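Local coordinates for type 2A phosphatase-associated protein 42 (Saccharomyces cerevisiae, PDB 2V0P), which negatively regulates TOR signalling in response to nitrogen source, binding PP2A-type phosphatase catalytic subunits and inhibiting the phosphatase SIT4, at the interface of chains A and B. Sequence-based numbering; all coordinates share one arbitrary frame. Chains: chain A/B, Type 2A phosphatase-associated protein 42.

Contacts 1 and 2 belong to the same A–B interface, and the centres of their C-alpha atoms lie about 25 Å apart. They share no residues. Contact 1 joins the end of helix 199-231 of chain A and A:Phe232 just beyond it to the C-terminal part of helix 197-231 of chain B, whereas contact 2 sets the start of helix 156-186 of chain A and the loop before it against the first turns of helix 167-188 of chain B. Different sets of residues meet from the two copies, in keeping with an interface that is not an exact two-fold. The coordinates alone do not establish that this pairing forms outside the crystal.

Contact 1: the interface of chains A and B. Residues chain A 228, 232; chain B 224-225, 228-229.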
HETATM    1  N   MSE A 228      -0.155  -6.700  -0.776  1.00 38.85           N
HETATM    2  CA  MSE A 228      -1.056  -6.134  -1.770  1.00 39.64           C
HETATM    3  C   MSE A 228      -1.495  -7.177  -2.797  1.00 38.28           C
HETATM    4  O   MSE A 228      -2.671  -7.309  -3.028  1.00 37.90           O
HETATM    5  CB  MSE A 228      -0.469  -4.880  -2.440  1.00 39.51           C
HETATM    6  CG  MSE A 228      -0.166  -3.808  -1.457  1.00 41.60           C
HETATM    7 SE   MSE A 228      -1.819  -2.943  -0.851  1.00 50.34          SE
HETATM    8  CE  MSE A 228      -2.134  -3.758   0.908  1.00 43.61           C
ATOM      9  N   PHE A 232      -5.534  -9.702  -3.682  1.00 35.54           N
ATOM     10  CA  PHE A 232      -6.146  -9.987  -4.961  1.00 39.29           C
ATOM     11  C   PHE A 232      -6.305 -11.484  -5.284  1.00 40.20           C
ATOM     12  O   PHE A 232      -6.977 -11.844  -6.254  1.00 39.64           O
ATOM     13  CB  PHE A 232      -5.401  -9.229  -6.049  1.00 39.74           C
ATOM     14  CG  PHE A 232      -5.582  -7.754  -5.954  1.00 42.87           C
ATOM     15  CD1 PHE A 232      -6.834  -7.186  -6.175  1.00 45.96           C
ATOM     16  CD2 PHE A 232      -4.533  -6.931  -5.597  1.00 46.71           C
ATOM     17  CE1 PHE A 232      -7.019  -5.820  -6.071  1.00 47.12           C
ATOM     18  CE2 PHE A 232      -4.715  -5.571  -5.494  1.00 44.76           C
ATOM     19  CZ  PHE A 232      -5.948  -5.019  -5.738  1.00 46.02           C
TER
ATOM     20  N   PHE B 224      -5.436   2.660  -7.459  1.00 27.52           N
ATOM     21  CA  PHE B 224      -4.244   1.810  -7.222  1.00 29.48           C
ATOM     22  C   PHE B 224      -4.608   0.342  -7.445  1.00 29.46           C
ATOM     23  O   PHE B 224      -4.003  -0.327  -8.287  1.00 29.34           O
ATOM     24  CB  PHE B 224      -3.707   2.048  -5.808  1.00 29.26           C
ATOM     25  CG  PHE B 224      -2.914   0.899  -5.250  1.00 28.59           C
ATOM     26  CD1 PHE B 224      -1.607   0.628  -5.710  1.00 28.14           C
ATOM     27  CD2 PHE B 224      -3.455   0.093  -4.262  1.00 27.08           C
ATOM     28  CE1 PHE B 224      -0.902  -0.425  -5.214  1.00 27.61           C
ATOM     29  CE2 PHE B 224      -2.715  -0.969  -3.732  1.00 31.59           C
ATOM     30  CZ  PHE B 224      -1.446  -1.229  -4.221  1.00 30.45           C
ATOM     31  N   GLU B 225      -5.598  -0.150  -6.691  1.00 30.59           N
ATOM     32  CA  GLU B 225      -6.078  -1.537  -6.882  1.00 32.82           C
ATOM     33  C   GLU B 225      -6.507  -1.806  -8.319  1.00 32.27           C
ATOM     34  O   GLU B 225      -6.291  -2.874  -8.849  1.00 30.71           O
ATOM     35  CB  GLU B 225      -7.204  -1.893  -5.940  1.00 31.74           C
ATOM     36  CG  GLU B 225      -6.784  -2.067  -4.533  1.00 37.88           C
ATOM     37  CD  GLU B 225      -7.973  -2.193  -3.613  1.00 43.37           C
ATOM     38  OE1 GLU B 225      -8.968  -2.842  -4.011  1.00 46.48           O
ATOM     39  OE2 GLU B 225      -7.913  -1.648  -2.492  1.00 47.10           O
HETATM   40  N   MSE B 228      -3.388  -2.226 -10.488  1.00 40.35           N
HETATM   41  CA  MSE B 228      -2.717  -3.452 -10.139  1.00 44.74           C
HETATM   42  C   MSE B 228      -3.371  -4.606 -10.846  1.00 44.04           C
HETATM   43  O   MSE B 228      -2.698  -5.444 -11.465  1.00 44.25           O
HETATM   44  CB  MSE B 228      -2.779  -3.654  -8.627  1.00 42.94           C
HETATM   45  CG  MSE B 228      -2.277  -4.967  -8.142  1.00 44.11           C
HETATM   46 SE   MSE B 228      -1.313  -4.645  -6.496  1.00 55.01          SE
HETATM   47  CE  MSE B 228      -0.359  -3.029  -7.097  1.00 20.90           C
ATOM     48  N   LEU B 229      -4.696  -4.649 -10.747  1.00 44.95           N
ATOM     49  CA  LEU B 229      -5.483  -5.623 -11.461  1.00 45.23           C
ATOM     50  C   LEU B 229      -5.196  -5.562 -12.963  1.00 45.29           C
ATOM     51  O   LEU B 229      -4.967  -6.594 -13.596  1.00 44.88           O
ATOM     52  CB  LEU B 229      -6.967  -5.392 -11.164  1.00 45.71           C
ATOM     53  CG  LEU B 229      -7.462  -5.793  -9.771  1.00 47.35           C
ATOM     54  CD1 LEU B 229      -8.813  -5.155  -9.512  1.00 47.52           C
ATOM     55  CD2 LEU B 229      -7.544  -7.318  -9.605  1.00 48.42           C
TER
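The ring of A:Phe232 settles on three residues along one stretch of B helix 197-231, and here the packing is tight. B:Glu225 meets it head-on at the outer edge: CB lies in the ring plane, and CG comes within 3.3 Å of CZ of A:Phe232. One ring face looks onto the helix. There B:Leu229 and B:Met228 (a selenomethionine) flank it, offset toward opposite rims: CD2 of B:Leu229 is 3.5 Å from CD1 of A:Phe232, and CG of B:Met228 is 3.6 Å from CE2 of A:Phe232. With CG of B:Met228 anti to its backbone N (chi1 173°), the chain rises toward the ring, then bends so that SE also reaches the CE2 rim.

Elsewhere the contact is less extensive. The carboxylate of B:Glu225, turned 68° from the ring plane, stands back, its OE1 4.1 Å from CZ of A:Phe232. The side chain of selenomethionine A:Met228 crosses that of B:Phe224 at about a right angle and brings SE to the rim of the ring, 3.6 Å from CE2 of B:Phe224. Chain B hides 19 Å² of A:Met228, against 67 Å² of A:Phe232. CB of A:Met228 also comes near SE of its counterpart B:Met228.

A:Met228 lies in the last turn of helix 199-231 and A:Phe232 just beyond it, so the C-terminal end of this domain's last helix in chain A packs across the corresponding helix of chain B.

Contact 2: the interface of chains A and B. Residues chain A 154, 156; chain B 167, 170-171, 174.
The ring of B:Phe170 meets A:Lys154 at its rim, while the amide of B:Gln171 lies against A:Leu156. CD1, at the rim of the phenyl ring of B:Phe170, is 4.1 Å from the backbone N of A:Lys154, which is tilted off the ring plane; separately, CB of B:Phe170 approaches CA of A:Leu156. From within chain B, the carbonyl O of B:Ile167 lies in the ring plane at another edge. The amide of B:Gln171 is approached over one face, where CD2 of A:Leu156 sits above the nitrogen end, 3.7 Å from NE2 of B:Gln171. These two side chains run alongside each other and point the same way, the glutamine chain bending at chi2 (84°) to bring its amide under the methyl.

A:Leu156 is the main intruder, with 95 Å² of its surface hidden by chain B. CG stands anti to the backbone N (chi1 -174°), carrying the branch over the B helix, and chi2 (56°) turns CD1 toward the helix start and CD2 toward B:Gln171 and B:Lys174. CD1 lies 3.8 Å from CG2 of B:Ile167 and also touches the backbone at B:Gln171. On the other flank the aliphatic chain of B:Lys174 crosses A:Leu156 at about a right angle, with CD of B:Lys174 3.8 Å from CD2 of A:Leu156.

A:Lys154 lies beside the base of B:Lys174 rather than along its chain, CG of A:Lys154 being 3.8 Å from CA of B:Lys174. The two lysine chains diverge, leaving NZ of A:Lys154 10.3 Å from NZ of B:Lys174; their contact is made by aliphatic carbons and backbone.

Together these residues place the first residue of A helix 156-186, and the loop before it, against the opening turns of B helix 167-188. The packing among these residues, made largely by carbon atoms, helps join the two copies of the N-terminal, TPR-like domain in the deposited assembly, which may or may not be a pairing the protein uses in the cell.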
ATOM      1  N   LYS A 154      -6.614   9.020  10.992  1.00 36.72           N
ATOM      2  CA  LYS A 154      -6.726  10.232  11.781  1.00 37.37           C
ATOM      3  C   LYS A 154      -5.480  10.331  12.656  1.00 36.42           C
ATOM      4  O   LYS A 154      -5.230  11.357  13.259  1.00 36.49           O
ATOM      5  CB  LYS A 154      -7.925  10.083  12.710  1.00 36.61           C
ATOM      6  CG  LYS A 154      -8.825  11.256  12.866  1.00 38.68           C
ATOM      7  CD  LYS A 154      -9.990  10.834  13.754  1.00 40.90           C
ATOM      8  CE  LYS A 154     -10.573   9.486  13.314  1.00 41.91           C
ATOM      9  NZ  LYS A 154     -11.777   9.099  14.116  1.00 43.70           N
ATOM     10  N   LEU A 156      -2.507  11.242  13.450  1.00 32.87           N
ATOM     11  CA  LEU A 156      -1.449  12.173  13.134  1.00 31.75           C
ATOM     12  C   LEU A 156      -0.143  11.824  13.843  1.00 30.90           C
ATOM     13  O   LEU A 156       0.886  11.893  13.214  1.00 29.56           O
ATOM     14  CB  LEU A 156      -1.848  13.615  13.427  1.00 32.63           C
ATOM     15  CG  LEU A 156      -0.882  14.732  13.017  1.00 32.65           C
ATOM     16  CD1 LEU A 156      -0.549  14.656  11.531  1.00 34.24           C
ATOM     17  CD2 LEU A 156      -1.477  16.091  13.380  1.00 31.98           C
TER
ATOM     18  N   ILE B 167       1.671  13.063   5.317  1.00 36.78           N
ATOM     19  CA  ILE B 167       1.091  13.659   6.525  1.00 38.12           C
ATOM     20  C   ILE B 167      -0.233  14.412   6.274  1.00 38.15           C
ATOM     21  O   ILE B 167      -1.190  14.244   7.017  1.00 38.01           O
ATOM     22  CB  ILE B 167       2.132  14.587   7.246  1.00 37.66           C
ATOM     23  CG1 ILE B 167       3.346  13.784   7.724  1.00 39.53           C
ATOM     24  CG2 ILE B 167       1.497  15.376   8.402  1.00 39.08           C
ATOM     25  CD1 ILE B 167       3.048  12.673   8.718  1.00 40.95           C
ATOM     26  N   PHE B 170      -3.601  12.802   7.163  1.00 36.18           N
ATOM     27  CA  PHE B 170      -3.846  12.540   8.569  1.00 34.37           C
ATOM     28  C   PHE B 170      -4.100  13.829   9.340  1.00 34.06           C
ATOM     29  O   PHE B 170      -4.919  13.850  10.259  1.00 33.55           O
ATOM     30  CB  PHE B 170      -2.642  11.858   9.198  1.00 34.85           C
ATOM     31  CG  PHE B 170      -2.363  10.514   8.655  1.00 33.96           C
ATOM     32  CD1 PHE B 170      -2.916   9.390   9.246  1.00 35.88           C
ATOM     33  CD2 PHE B 170      -1.517  10.364   7.563  1.00 35.92           C
ATOM     34  CE1 PHE B 170      -2.644   8.117   8.741  1.00 38.12           C
ATOM     35  CE2 PHE B 170      -1.228   9.092   7.045  1.00 37.25           C
ATOM     36  CZ  PHE B 170      -1.795   7.971   7.630  1.00 37.15           C
ATOM     37  N   GLN B 171      -3.384  14.888   8.966  1.00 33.33           N
ATOM     38  CA  GLN B 171      -3.552  16.197   9.592  1.00 33.74           C
ATOM     39  C   GLN B 171      -4.970  16.677   9.291  1.00 33.36           C
ATOM     40  O   GLN B 171      -5.685  17.096  10.187  1.00 32.33           O
ATOM     41  CB  GLN B 171      -2.485  17.186   9.087  1.00 34.09           C
ATOM     42  CG  GLN B 171      -2.836  18.677   9.212  1.00 38.36           C
ATOM     43  CD  GLN B 171      -2.544  19.264  10.579  1.00 41.09           C
ATOM     44  OE1 GLN B 171      -3.379  19.976  11.155  1.00 44.23           O
ATOM     45  NE2 GLN B 171      -1.352  18.992  11.106  1.00 44.62           N
ATOM     46  N   LYS B 174      -7.702  14.485  11.066  1.00 31.80           N
ATOM     47  CA  LYS B 174      -7.696  14.894  12.481  1.00 31.81           C
ATOM     48  C   LYS B 174      -8.497  16.186  12.724  1.00 30.17           C
ATOM     49  O   LYS B 174      -9.377  16.197  13.540  1.00 29.28           O
ATOM     50  CB  LYS B 174      -6.281  15.073  13.012  1.00 31.89           C
ATOM     51  CG  LYS B 174      -6.193  15.060  14.540  1.00 34.36           C
ATOM     52  CD  LYS B 174      -4.873  15.599  15.043  1.00 38.19           C
ATOM     53  CE  LYS B 174      -4.698  15.364  16.544  1.00 41.24           C
ATOM     54  NZ  LYS B 174      -5.365  16.416  17.384  1.00 42.89           N
TER